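Local coordinates for protein SAM-dependent methyltransferase (Anabaena variabilis ATCC 29413, PDB 3GGD) that binds S-adenosyl-L-homocysteine in a Rossmann-like domain and probably transfers methyl groups from S-adenosyl-L-methionine to a substrate not yet identified, at residues 52-57 with 239-244; 59-64 with 150-155; 80-85 with 121-126; 106-111 with 117-122. All coordinates share one frame; numbering follows the deposited sequence.

Interaction 1: residues 52-57 with 239-244. With CO (cobalt (II) ion), chain C; SO4 (sulfate ion), chain I; EDO (1,2-ethanediol), chain R.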
# COMPACT_ATOMS: atom_id res chain seq x y z
N LEU A 52 -13.51 12.63 -7.17
CA LEU A 52 -14.32 13.14 -8.26
C LEU A 52 -14.03 12.33 -9.52
O LEU A 52 -14.68 12.55 -10.53
CB LEU A 52 -14.03 14.61 -8.52
CG LEU A 52 -14.18 15.53 -7.31
CD1 LEU A 52 -13.95 16.98 -7.70
CD2 LEU A 52 -15.57 15.36 -6.73
N LEU A 53 -13.06 11.41 -9.47
CA LEU A 53 -12.71 10.64 -10.67
C LEU A 53 -13.24 9.21 -10.64
O LEU A 53 -13.27 8.57 -11.66
CB LEU A 53 -11.19 10.61 -10.88
CG LEU A 53 -10.49 11.96 -11.02
CD1 LEU A 53 -8.96 11.85 -11.04
CD2 LEU A 53 -11.04 12.72 -12.25
N PHE A 54 -13.66 8.68 -9.48
CA PHE A 54 -14.11 7.30 -9.39
C PHE A 54 -15.62 7.20 -9.61
O PHE A 54 -16.36 7.95 -9.03
CB PHE A 54 -13.83 6.76 -7.98
CG PHE A 54 -12.42 6.26 -7.73
CD1 PHE A 54 -11.35 6.62 -8.53
CD2 PHE A 54 -12.18 5.43 -6.63
CE1 PHE A 54 -10.08 6.16 -8.25
CE2 PHE A 54 -10.88 4.98 -6.33
CZ PHE A 54 -9.85 5.33 -7.17
N ASN A 55 -16.09 6.23 -10.39
CA ASN A 55 -17.53 5.95 -10.41
C ASN A 55 -17.89 5.21 -9.11
O ASN A 55 -17.41 4.09 -8.91
CB ASN A 55 -17.88 5.05 -11.60
CG ASN A 55 -19.32 4.54 -11.53
OD1 ASN A 55 -20.10 4.81 -10.57
ND2 ASN A 55 -19.66 3.77 -12.50
N PRO A 56 -18.76 5.78 -8.24
CA PRO A 56 -18.98 5.17 -6.90
C PRO A 56 -19.94 3.95 -6.94
O PRO A 56 -20.02 3.18 -5.93
CB PRO A 56 -19.59 6.31 -6.07
CG PRO A 56 -20.30 7.15 -7.09
CD PRO A 56 -19.65 6.95 -8.45
N GLU A 57 -20.61 3.78 -8.08
CA GLU A 57 -21.39 2.56 -8.37
C GLU A 57 -20.52 1.28 -8.49
O GLU A 57 -21.06 0.17 -8.49
CB GLU A 57 -22.25 2.74 -9.64
N TRP A 239 2.39 9.70 -6.22
CA TRP A 239 1.01 9.23 -6.35
C TRP A 239 0.46 9.50 -7.74
O TRP A 239 0.93 10.41 -8.46
CB TRP A 239 0.07 9.87 -5.28
CG TRP A 239 -0.10 11.33 -5.39
CD1 TRP A 239 0.62 12.28 -4.72
CD2 TRP A 239 -1.04 12.05 -6.21
NE1 TRP A 239 0.19 13.53 -5.07
CE2 TRP A 239 -0.83 13.42 -5.97
CE3 TRP A 239 -2.05 11.67 -7.10
CZ2 TRP A 239 -1.57 14.43 -6.61
CZ3 TRP A 239 -2.78 12.66 -7.73
CH2 TRP A 239 -2.55 14.02 -7.47
N ALA A 240 -0.52 8.67 -8.11
CA ALA A 240 -1.17 8.78 -9.40
C ALA A 240 -2.58 8.20 -9.36
O ALA A 240 -2.91 7.33 -8.54
CB ALA A 240 -0.32 8.09 -10.54
N VAL A 241 -3.43 8.74 -10.24
CA VAL A 241 -4.70 8.08 -10.56
C VAL A 241 -4.58 7.60 -12.01
O VAL A 241 -4.29 8.40 -12.92
CB VAL A 241 -5.93 9.03 -10.41
CG1 VAL A 241 -7.18 8.27 -10.77
CG2 VAL A 241 -6.03 9.62 -8.98
N ILE A 242 -4.80 6.29 -12.22
CA ILE A 242 -4.71 5.69 -13.56
C ILE A 242 -5.99 4.93 -13.91
O ILE A 242 -6.72 4.46 -13.02
CB ILE A 242 -3.43 4.81 -13.71
CG1 ILE A 242 -3.54 3.47 -12.93
CG2 ILE A 242 -2.17 5.60 -13.25
CD1 ILE A 242 -2.37 2.48 -13.20
N LYS A 243 -6.27 4.84 -15.21
CA LYS A 243 -7.43 4.13 -15.72
C LYS A 243 -7.05 3.56 -17.11
O LYS A 243 -6.31 4.20 -17.85
CB LYS A 243 -8.59 5.11 -15.81
CG LYS A 243 -9.95 4.50 -16.20
CD LYS A 243 -11.05 5.54 -15.99
CE LYS A 243 -12.44 4.99 -16.29
NZ LYS A 243 -12.53 4.81 -17.79
N HIS A 244 -7.52 2.36 -17.43
CA HIS A 244 -7.18 1.76 -18.72
C HIS A 244 -7.52 2.75 -19.86
O HIS A 244 -8.59 3.42 -19.87
CB HIS A 244 -7.83 0.36 -18.92
CG HIS A 244 -7.23 -0.45 -20.03
ND1 HIS A 244 -7.39 -0.12 -21.35
CD2 HIS A 244 -6.46 -1.58 -20.02
CE1 HIS A 244 -6.74 -0.98 -22.12
NE2 HIS A 244 -6.18 -1.89 -21.35
CO CO C . -4.87 -3.47 -21.39
S SO4 I . -15.64 3.56 -18.56
O1 SO4 I . -17.08 3.42 -18.73
O2 SO4 I . -15.35 3.90 -17.16
O3 SO4 I . -15.11 4.61 -19.43
O4 SO4 I . -15.03 2.28 -18.89
C1 EDO R . 1.83 17.31 -5.83
O1 EDO R . 3.17 17.38 -6.30
C2 EDO R . 1.91 16.59 -4.49
O2 EDO R . 0.60 16.37 -4.01

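Interaction 2: residues 59-64 with 150-155. With SAH (S-adenosyl-L-homocysteine), chain E; EDO (1,2-ethanediol), chain N.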
# COMPACT_ATOMS: atom_id res chain seq x y z
N PRO A 59 -17.67 -1.39 -6.94
CA PRO A 59 -17.10 -1.69 -5.65
C PRO A 59 -15.72 -1.05 -5.55
O PRO A 59 -15.05 -0.88 -6.57
CB PRO A 59 -16.95 -3.24 -5.65
CG PRO A 59 -17.07 -3.66 -7.07
CD PRO A 59 -17.81 -2.59 -7.81
N LEU A 60 -15.33 -0.69 -4.33
CA LEU A 60 -14.02 -0.13 -4.05
C LEU A 60 -13.18 -1.16 -3.32
O LEU A 60 -13.57 -1.64 -2.25
CB LEU A 60 -14.10 1.12 -3.17
CG LEU A 60 -12.74 1.77 -2.82
CD1 LEU A 60 -11.90 2.20 -4.05
CD2 LEU A 60 -12.96 2.96 -1.90
N ILE A 61 -12.00 -1.46 -3.89
CA ILE A 61 -11.05 -2.32 -3.24
C ILE A 61 -9.95 -1.49 -2.60
O ILE A 61 -9.37 -0.62 -3.25
CB ILE A 61 -10.39 -3.32 -4.24
CG1 ILE A 61 -11.44 -4.38 -4.70
CG2 ILE A 61 -9.13 -3.98 -3.60
CD1 ILE A 61 -10.95 -5.27 -5.91
N ASP A 62 -9.71 -1.74 -1.29
CA ASP A 62 -8.50 -1.25 -0.56
C ASP A 62 -7.52 -2.39 -0.72
O ASP A 62 -7.62 -3.42 -0.05
CB ASP A 62 -8.77 -0.97 0.93
CG ASP A 62 -7.59 -0.32 1.64
OD1 ASP A 62 -6.47 -0.28 1.07
OD2 ASP A 62 -7.78 0.15 2.78
N PHE A 63 -6.62 -2.24 -1.69
CA PHE A 63 -5.69 -3.30 -2.06
C PHE A 63 -4.46 -3.25 -1.14
O PHE A 63 -3.81 -2.21 -1.06
CB PHE A 63 -5.21 -3.14 -3.51
CG PHE A 63 -4.51 -4.34 -3.97
CD1 PHE A 63 -3.19 -4.57 -3.61
CD2 PHE A 63 -5.21 -5.34 -4.63
CE1 PHE A 63 -2.55 -5.73 -3.96
CE2 PHE A 63 -4.57 -6.53 -4.99
CZ PHE A 63 -3.24 -6.73 -4.63
N ALA A 64 -4.16 -4.36 -0.45
CA ALA A 64 -3.06 -4.41 0.56
C ALA A 64 -3.45 -3.50 1.74
O ALA A 64 -2.73 -2.59 2.16
CB ALA A 64 -1.65 -4.04 -0.07
N ARG A 150 -4.49 -5.04 -13.02
CA ARG A 150 -5.08 -4.90 -14.33
C ARG A 150 -6.37 -5.73 -14.38
O ARG A 150 -7.39 -5.28 -14.90
CB ARG A 150 -4.07 -5.37 -15.41
CG ARG A 150 -4.65 -5.42 -16.83
CD ARG A 150 -3.69 -5.89 -17.91
NE ARG A 150 -2.68 -4.86 -18.07
CZ ARG A 150 -1.48 -4.85 -17.50
NH1 ARG A 150 -1.01 -5.88 -16.78
NH2 ARG A 150 -0.72 -3.77 -17.67
N ILE A 151 -6.31 -6.95 -13.86
CA ILE A 151 -7.45 -7.84 -13.82
C ILE A 151 -8.58 -7.24 -12.95
O ILE A 151 -9.74 -7.19 -13.39
CB ILE A 151 -7.04 -9.22 -13.26
CG1 ILE A 151 -6.11 -9.95 -14.26
CG2 ILE A 151 -8.29 -10.07 -12.95
CD1 ILE A 151 -5.37 -11.18 -13.65
N LEU A 152 -8.25 -6.74 -11.77
CA LEU A 152 -9.30 -6.19 -10.90
C LEU A 152 -10.02 -4.94 -11.46
O LEU A 152 -11.26 -4.74 -11.27
CB LEU A 152 -8.72 -5.87 -9.52
CG LEU A 152 -8.23 -7.07 -8.69
CD1 LEU A 152 -7.41 -6.63 -7.46
CD2 LEU A 152 -9.42 -8.03 -8.30
N LEU A 153 -9.23 -4.07 -12.12
CA LEU A 153 -9.73 -2.81 -12.65
C LEU A 153 -10.60 -2.96 -13.89
O LEU A 153 -11.57 -2.20 -14.10
CB LEU A 153 -8.54 -1.91 -13.00
CG LEU A 153 -7.78 -1.34 -11.79
CD1 LEU A 153 -6.36 -0.88 -12.17
CD2 LEU A 153 -8.60 -0.22 -11.08
N GLY A 154 -10.22 -3.90 -14.76
CA GLY A 154 -10.90 -4.05 -16.06
C GLY A 154 -10.91 -2.70 -16.80
O GLY A 154 -9.99 -1.90 -16.66
N LYS A 155 -11.95 -2.43 -17.56
CA LYS A 155 -12.05 -1.18 -18.31
C LYS A 155 -12.54 -0.01 -17.48
O LYS A 155 -12.06 1.11 -17.67
CB LYS A 155 -12.99 -1.34 -19.51
CG LYS A 155 -13.08 -0.12 -20.45
CD LYS A 155 -11.76 0.13 -21.17
CE LYS A 155 -11.87 1.24 -22.25
NZ LYS A 155 -12.44 2.46 -21.68
N SAH E . -2.32 0.02 2.78
CA SAH E . -2.06 -0.24 4.22
CB SAH E . -0.84 -1.15 4.48
CG SAH E . 0.53 -0.74 3.91
SD SAH E . 1.85 -1.87 4.39
C SAH E . -1.90 1.05 5.01
O SAH E . -2.08 1.06 6.25
OXT SAH E . -1.57 2.09 4.44
C5' SAH E . 1.92 -2.93 2.98
C4' SAH E . 0.79 -4.00 2.98
O4' SAH E . 0.89 -4.81 1.78
C3' SAH E . 0.81 -5.02 4.13
O3' SAH E . -0.43 -5.10 4.81
C2' SAH E . 1.10 -6.36 3.46
O2' SAH E . 0.63 -7.53 4.16
C1' SAH E . 0.51 -6.15 2.08
N9 SAH E . 1.02 -7.08 1.07
C8 SAH E . 2.33 -7.43 0.92
N7 SAH E . 2.46 -8.27 -0.11
C5 SAH E . 1.21 -8.46 -0.63
C6 SAH E . 0.67 -9.29 -1.71
N6 SAH E . 1.56 -10.05 -2.38
N1 SAH E . -0.65 -9.29 -1.95
C2 SAH E . -1.49 -8.51 -1.20
N3 SAH E . -1.04 -7.76 -0.20
C4 SAH E . 0.26 -7.71 0.14
C1 EDO N . -15.89 -4.72 -18.35
O1 EDO N . -16.20 -3.34 -18.13
C2 EDO N . -14.49 -4.86 -18.95
O2 EDO N . -13.48 -4.95 -17.89

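Interaction 3: residues 80-85 with 121-126. With SAH (S-adenosyl-L-homocysteine), chain E; EDO (1,2-ethanediol), chain N; SO4 (sulfate ion), chain H.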
# COMPACT_ATOMS: atom_id res chain seq x y z
N ARG A 80 -19.70 0.34 -0.91
CA ARG A 80 -19.19 -1.02 -0.77
C ARG A 80 -17.67 -1.06 -0.86
O ARG A 80 -17.08 -0.67 -1.87
CB ARG A 80 -19.80 -1.92 -1.85
CG ARG A 80 -19.32 -3.37 -1.79
CD ARG A 80 -19.81 -4.16 -3.00
NE ARG A 80 -19.37 -5.55 -2.92
CZ ARG A 80 -19.55 -6.45 -3.89
NH1 ARG A 80 -20.13 -6.13 -5.03
NH2 ARG A 80 -19.13 -7.69 -3.69
N VAL A 81 -17.05 -1.55 0.21
CA VAL A 81 -15.60 -1.64 0.31
C VAL A 81 -15.15 -3.09 0.59
O VAL A 81 -15.72 -3.78 1.44
CB VAL A 81 -15.05 -0.68 1.39
CG1 VAL A 81 -13.50 -0.80 1.53
CG2 VAL A 81 -15.50 0.82 1.10
N ILE A 82 -14.12 -3.51 -0.13
CA ILE A 82 -13.49 -4.80 0.05
C ILE A 82 -12.01 -4.54 0.39
O ILE A 82 -11.28 -3.92 -0.37
CB ILE A 82 -13.61 -5.65 -1.22
CG1 ILE A 82 -15.09 -5.89 -1.57
CG2 ILE A 82 -12.87 -6.99 -1.05
CD1 ILE A 82 -15.34 -6.34 -3.01
N GLY A 83 -11.58 -5.03 1.54
CA GLY A 83 -10.18 -4.92 1.96
C GLY A 83 -9.47 -6.23 1.66
O GLY A 83 -9.86 -7.30 2.14
N LEU A 84 -8.45 -6.15 0.81
CA LEU A 84 -7.69 -7.34 0.42
C LEU A 84 -6.26 -7.25 0.97
O LEU A 84 -5.61 -6.19 0.91
CB LEU A 84 -7.63 -7.45 -1.10
CG LEU A 84 -8.95 -7.62 -1.87
CD1 LEU A 84 -8.62 -7.63 -3.39
CD2 LEU A 84 -9.71 -8.84 -1.42
N ASP A 85 -5.76 -8.37 1.49
CA ASP A 85 -4.38 -8.43 1.94
C ASP A 85 -3.91 -9.87 1.88
O ASP A 85 -4.71 -10.82 2.02
CB ASP A 85 -4.24 -7.87 3.36
CG ASP A 85 -2.82 -7.38 3.65
OD1 ASP A 85 -1.94 -8.24 3.98
OD2 ASP A 85 -2.57 -6.14 3.54
N SER A 121 -14.26 -12.20 -11.27
CA SER A 121 -15.35 -13.00 -11.83
C SER A 121 -16.60 -12.86 -10.93
O SER A 121 -17.72 -12.99 -11.41
CB SER A 121 -15.00 -14.47 -11.99
OG SER A 121 -14.89 -15.13 -10.74
N GLU A 122 -16.39 -12.59 -9.64
CA GLU A 122 -17.49 -12.40 -8.70
C GLU A 122 -18.06 -10.99 -8.66
O GLU A 122 -19.24 -10.84 -8.60
CB GLU A 122 -17.01 -12.74 -7.28
CG GLU A 122 -16.63 -14.22 -7.12
CD GLU A 122 -15.95 -14.51 -5.79
OE1 GLU A 122 -16.23 -13.79 -4.81
OE2 GLU A 122 -15.15 -15.48 -5.73
N ILE A 123 -17.23 -9.96 -8.73
CA ILE A 123 -17.71 -8.60 -8.47
C ILE A 123 -17.68 -7.64 -9.66
O ILE A 123 -18.24 -6.54 -9.59
CB ILE A 123 -16.99 -8.00 -7.23
CG1 ILE A 123 -15.53 -7.67 -7.53
CG2 ILE A 123 -17.11 -8.95 -6.00
CD1 ILE A 123 -14.79 -6.84 -6.45
N GLY A 124 -17.04 -8.05 -10.77
CA GLY A 124 -16.85 -7.17 -11.89
C GLY A 124 -15.74 -6.17 -11.65
O GLY A 124 -14.95 -6.29 -10.70
N ASP A 125 -15.70 -5.15 -12.50
CA ASP A 125 -14.67 -4.14 -12.47
C ASP A 125 -14.78 -3.39 -11.14
O ASP A 125 -15.87 -3.05 -10.70
CB ASP A 125 -14.86 -3.10 -13.58
CG ASP A 125 -14.61 -3.63 -14.99
OD1 ASP A 125 -14.20 -4.80 -15.17
OD2 ASP A 125 -14.81 -2.82 -15.90
N ALA A 126 -13.64 -3.11 -10.52
CA ALA A 126 -13.59 -2.43 -9.21
C ALA A 126 -12.67 -1.21 -9.31
O ALA A 126 -11.71 -1.21 -10.09
CB ALA A 126 -13.04 -3.37 -8.13
N SAH E . -2.32 0.02 2.78
CA SAH E . -2.06 -0.24 4.22
CB SAH E . -0.84 -1.15 4.48
CG SAH E . 0.53 -0.74 3.91
SD SAH E . 1.85 -1.87 4.39
C SAH E . -1.90 1.05 5.01
O SAH E . -2.08 1.06 6.25
OXT SAH E . -1.57 2.09 4.44
C5' SAH E . 1.92 -2.93 2.98
C4' SAH E . 0.79 -4.00 2.98
O4' SAH E . 0.89 -4.81 1.78
C3' SAH E . 0.81 -5.02 4.13
O3' SAH E . -0.43 -5.10 4.81
C2' SAH E . 1.10 -6.36 3.46
O2' SAH E . 0.63 -7.53 4.16
C1' SAH E . 0.51 -6.15 2.08
N9 SAH E . 1.02 -7.08 1.07
C8 SAH E . 2.33 -7.43 0.92
N7 SAH E . 2.46 -8.27 -0.11
C5 SAH E . 1.21 -8.46 -0.63
C6 SAH E . 0.67 -9.29 -1.71
N6 SAH E . 1.56 -10.05 -2.38
N1 SAH E . -0.65 -9.29 -1.95
C2 SAH E . -1.49 -8.51 -1.20
N3 SAH E . -1.04 -7.76 -0.20
C4 SAH E . 0.26 -7.71 0.14
C1 EDO N . -15.89 -4.72 -18.35
O1 EDO N . -16.20 -3.34 -18.13
C2 EDO N . -14.49 -4.86 -18.95
O2 EDO N . -13.48 -4.95 -17.89
S SO4 H . -16.10 -10.57 -1.65
O1 SO4 H . -17.23 -9.65 -1.84
O2 SO4 H . -15.24 -10.20 -0.53
O3 SO4 H . -15.34 -10.59 -2.89
O4 SO4 H . -16.61 -11.91 -1.36
O HOH W 1 -20.46 -6.34 -8.06

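Interaction 4: residues 106-111 with 117-122. With SAH (S-adenosyl-L-homocysteine), chain E; EDO (1,2-ethanediol), chain S; SO4 (sulfate ion), chain H.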
# COMPACT_ATOMS: atom_id res chain seq x y z
N ARG A 106 -10.90 -9.86 2.79
CA ARG A 106 -10.68 -11.12 2.11
C ARG A 106 -9.20 -11.32 1.79
O ARG A 106 -8.49 -10.37 1.42
CB ARG A 106 -11.53 -11.14 0.85
CG ARG A 106 -11.29 -12.29 -0.04
CD ARG A 106 -12.52 -12.47 -0.93
NE ARG A 106 -12.33 -13.51 -1.94
CZ ARG A 106 -13.26 -13.88 -2.80
NH1 ARG A 106 -14.45 -13.29 -2.77
NH2 ARG A 106 -12.99 -14.81 -3.71
N LEU A 107 -8.73 -12.55 1.97
CA LEU A 107 -7.35 -12.90 1.68
C LEU A 107 -7.13 -12.84 0.19
O LEU A 107 -7.98 -13.26 -0.59
CB LEU A 107 -7.03 -14.32 2.16
CG LEU A 107 -6.86 -14.59 3.66
CD1 LEU A 107 -6.81 -16.08 3.90
CD2 LEU A 107 -5.61 -13.90 4.21
N LEU A 108 -6.02 -12.24 -0.22
CA LEU A 108 -5.61 -12.27 -1.62
C LEU A 108 -4.13 -11.97 -1.73
O LEU A 108 -3.61 -11.05 -1.07
CB LEU A 108 -6.42 -11.30 -2.53
CG LEU A 108 -6.00 -11.21 -4.02
CD1 LEU A 108 -7.23 -11.12 -4.99
CD2 LEU A 108 -5.08 -10.06 -4.25
N ASP A 109 -3.46 -12.73 -2.58
CA ASP A 109 -2.07 -12.54 -2.87
C ASP A 109 -1.92 -11.93 -4.25
O ASP A 109 -2.15 -12.62 -5.26
CB ASP A 109 -1.32 -13.90 -2.77
CG ASP A 109 0.20 -13.75 -2.86
OD1 ASP A 109 0.69 -12.73 -3.41
OD2 ASP A 109 0.91 -14.65 -2.36
N GLY A 110 -1.48 -10.67 -4.30
CA GLY A 110 -1.27 -9.94 -5.54
C GLY A 110 -0.24 -10.55 -6.50
O GLY A 110 -0.23 -10.20 -7.69
N LEU A 111 0.59 -11.46 -5.99
CA LEU A 111 1.60 -12.12 -6.79
C LEU A 111 1.06 -13.41 -7.38
O LEU A 111 1.77 -14.09 -8.06
CB LEU A 111 2.90 -12.36 -5.98
CG LEU A 111 3.52 -11.07 -5.41
CD1 LEU A 111 4.88 -11.41 -4.69
CD2 LEU A 111 3.74 -10.02 -6.50
N ALA A 117 -8.31 -12.89 -10.71
CA ALA A 117 -9.27 -13.34 -11.68
C ALA A 117 -10.53 -13.87 -10.98
O ALA A 117 -11.65 -13.61 -11.42
CB ALA A 117 -8.63 -14.47 -12.63
N GLN A 118 -10.36 -14.60 -9.88
CA GLN A 118 -11.50 -15.16 -9.14
C GLN A 118 -12.37 -14.02 -8.59
O GLN A 118 -13.57 -13.98 -8.84
CB GLN A 118 -11.01 -16.07 -8.01
CG GLN A 118 -12.12 -16.67 -7.15
CD GLN A 118 -13.13 -17.48 -7.94
OE1 GLN A 118 -12.75 -18.36 -8.70
NE2 GLN A 118 -14.42 -17.18 -7.75
N ILE A 119 -11.74 -13.08 -7.92
CA ILE A 119 -12.44 -11.92 -7.37
C ILE A 119 -13.21 -11.16 -8.47
O ILE A 119 -14.41 -10.86 -8.34
CB ILE A 119 -11.44 -10.95 -6.70
CG1 ILE A 119 -10.99 -11.49 -5.34
CG2 ILE A 119 -12.10 -9.60 -6.44
CD1 ILE A 119 -11.98 -11.14 -4.22
N HIS A 120 -12.53 -10.83 -9.57
CA HIS A 120 -13.17 -10.07 -10.63
C HIS A 120 -14.36 -10.87 -11.21
O HIS A 120 -15.36 -10.28 -11.61
CB HIS A 120 -12.19 -9.62 -11.74
CG HIS A 120 -12.82 -8.75 -12.78
ND1 HIS A 120 -13.58 -9.26 -13.81
CD2 HIS A 120 -12.81 -7.41 -12.94
CE1 HIS A 120 -14.04 -8.26 -14.55
NE2 HIS A 120 -13.57 -7.12 -14.05
N SER A 121 -14.26 -12.20 -11.27
CA SER A 121 -15.35 -13.00 -11.83
C SER A 121 -16.60 -12.86 -10.93
O SER A 121 -17.72 -12.99 -11.41
CB SER A 121 -15.00 -14.47 -11.99
OG SER A 121 -14.89 -15.13 -10.74
N GLU A 122 -16.39 -12.59 -9.64
CA GLU A 122 -17.49 -12.40 -8.70
C GLU A 122 -18.06 -10.99 -8.66
O GLU A 122 -19.24 -10.84 -8.60
CB GLU A 122 -17.01 -12.74 -7.28
CG GLU A 122 -16.63 -14.22 -7.12
CD GLU A 122 -15.95 -14.51 -5.79
OE1 GLU A 122 -16.23 -13.79 -4.81
OE2 GLU A 122 -15.15 -15.48 -5.73
N SAH E . -2.32 0.02 2.78
CA SAH E . -2.06 -0.24 4.22
CB SAH E . -0.84 -1.15 4.48
CG SAH E . 0.53 -0.74 3.91
SD SAH E . 1.85 -1.87 4.39
C SAH E . -1.90 1.05 5.01
O SAH E . -2.08 1.06 6.25
OXT SAH E . -1.57 2.09 4.44
C5' SAH E . 1.92 -2.93 2.98
C4' SAH E . 0.79 -4.00 2.98
O4' SAH E . 0.89 -4.81 1.78
C3' SAH E . 0.81 -5.02 4.13
O3' SAH E . -0.43 -5.10 4.81
C2' SAH E . 1.10 -6.36 3.46
O2' SAH E . 0.63 -7.53 4.16
C1' SAH E . 0.51 -6.15 2.08
N9 SAH E . 1.02 -7.08 1.07
C8 SAH E . 2.33 -7.43 0.92
N7 SAH E . 2.46 -8.27 -0.11
C5 SAH E . 1.21 -8.46 -0.63
C6 SAH E . 0.67 -9.29 -1.71
N6 SAH E . 1.56 -10.05 -2.38
N1 SAH E . -0.65 -9.29 -1.95
C2 SAH E . -1.49 -8.51 -1.20
N3 SAH E . -1.04 -7.76 -0.20
C4 SAH E . 0.26 -7.71 0.14
C1 EDO S . -9.49 -15.17 -4.49
O1 EDO S . -10.01 -16.49 -4.51
C2 EDO S . -8.67 -15.05 -3.20
O2 EDO S . -9.43 -14.33 -2.22
S SO4 H . -16.10 -10.57 -1.65
O1 SO4 H . -17.23 -9.65 -1.84
O2 SO4 H . -15.24 -10.20 -0.53
O3 SO4 H . -15.34 -10.59 -2.89
O4 SO4 H . -16.61 -11.91 -1.36

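Interaction 1: residues 52-57 with 239-244
The ring of Phe54 meets Val241 at its edge. CE1 of Phe54 lies 4.4 Å from CG1 of Val241, and this methyl stays near the ring plane. The indole of Trp239 also makes an edge contact, in plane, where NE1 donates to O2 of an ethanediol at 3.1 Å. That diol probably comes from the crystallisation liquor. Trp239 also makes a cation-pi contact with Arg49, and the Phe54 ring meets that of Phe50, planes about 40° apart. Leu53 completes the hydrophobic contact, with CD1 4.0 Å from CG1 of Val241. The Val241 methyl reaches both partners because it is anti to the backbone N (chi1 179°). No hydrogen bond joins the two segments. At the end of the strand, NE2 of His244 binds cobalt, a site shared with Asp210. Asn55 OD1 accepts from Glu57 N at 2.7 Å in an Asx turn just after Phe54. The loop runs from helix 43-50 to strand 60-63 and packs on strand 237-244. This strand lies antiparallel between strands 158-164 and 211-217, and Phe54 also touches Ala158 of the former.

Interaction 2: residues 59-64 with 150-155
This contact belongs to the core of the Rossmann-like methyltransferase fold, where a helix packs on the first strand in chain order, which lies inside the sheet. Leu152 is the helical residue that does the packing, and its two methyls serve different partners. CD1 comes to the edge of the Phe63 ring, near its plane, 3.8 Å from CE2. CD2 meets CD1 of Ile61 at 4.0 Å. In both pairs the side chains cross at about a right angle. Phe63 has CG anti to its backbone N (chi1 -168°), which swings the ring toward the helix, and chi2 of -80° turns its CD2-CE2 edge to Leu152. All three residues are buried, and the contact is purely hydrophobic. Another part of the same ring approaches the ligand, with CE1 4.1 Å from C2 of the S-adenosyl-L-homocysteine adenine. One residue on, O of Ala64 accepts from the amino N of S-adenosyl-L-homocysteine at 2.7 Å. The strand therefore leads from the packed core directly to the ligand. Helix 142-153 ends here, and Gly154 leaves it with positive phi (53°). Leu152 also touches Ala116 and Ile119 of helix 113-123, while strand 60-63 runs between strands 81-85 and 127-131.

Interaction 3: residues 80-85 with 121-126
Ile82 and Ile123 reach toward each other tip to tip, their CD1 methyls 3.5 Å apart. CG1 of Ile123 sits between its backbone N and carbonyl carbon (chi1 71°), and the extended CD1 is thereby directed at the strand. The other branch of Ile123 meets an arginine: CG2 lies 3.3 Å from NH2 of Arg80, at an oblique angle to the guanidinium. The extended chain of Arg80 carries this group to Ile123 at the C-terminal end of helix 113-123. Arg80 is modelled in two conformers, and its contacts hold for this one, which makes them less certain. A water donates to Ile123 O at 2.7 Å and accepts a weak bond from Arg80 NH1. In the next shell, NH2 of Arg80 donates to O1 of a sulfate at 3.3 Å, in the guanidinium plane. At the far end of the strand, Asp85 OD1 and OD2 accept from the ligand hydroxyls O2' and O3', a ribose grip common in this fold. Ser87 N and Gly66 N bond to the same carboxylate and help to fix it. The contact is thus apolar on its buried side and polar at its margin, where the sulfate, probably from the crystallisation liquor, would partly offset the arginine charge.

Interaction 4: residues 106-111 with 117-122
Arg106 stretches toward Glu122 with CG anti to its backbone N (chi1 173°) and its chain extended as far as NE. Glu122 is likewise extended beyond CG and comes from the opposite direction. They join strand 103-107 to helix 113-123 in the Rossmann-like fold, beside the turn that holds the adenine. The guanidinium grips the carboxylate end-on in a two-bond salt bridge. NH1 donates to OE1 at 2.8 Å and NH2 to OE2 at 3.0 Å, both on the syn side. The two planes are 34° apart, although both oxygens lie near the guanidinium plane. OE2 takes a second bond on its anti lone pair, from Gln118 NE2, which helps to position the carboxylate. Ile119 CD1 lies over one guanidinium face, 3.2 Å above its centre. Deeper in, CG1 of Ile119 meets CD1 of Leu108 at 3.8 Å. NE of Arg106 donates to an ethanediol, while NH1 makes weak bonds to a sulfate. Beyond the strand the chain enters the ligand pocket. Asp109 OD1 accepts from Leu111 N in an Asx turn and also from the adenine N6 of S-adenosyl-L-homocysteine. Next to it, Gly110 N donates to ligand N1 at 2.8 Å, with a nearly straight N-H...N angle of 170°.

Overall arrangement
Interactions 1 and 2 are buried and hydrophobic, while interactions 3 and 4 are partly buried and add charged groups at their margins. Interactions 3 and 4 share Ser121 and Glu122 of helix 113-123 and touch the same sulfate. Strands 60-63, 81-85 and 103-107 lie side by side in that order. Interactions 2, 3 and 4 follow them across the sheet, and each includes residues at or just after a strand's C-terminal end that bind the S-adenosyl-L-homocysteine. Interaction 1 uses strand 237-244, toward the opposite edge of the sheet from 103-107, and this strand ends at cobalt. It still touches interaction 2, through Phe54 against Leu60. A salt bridge across the segments occurs only in interaction 4.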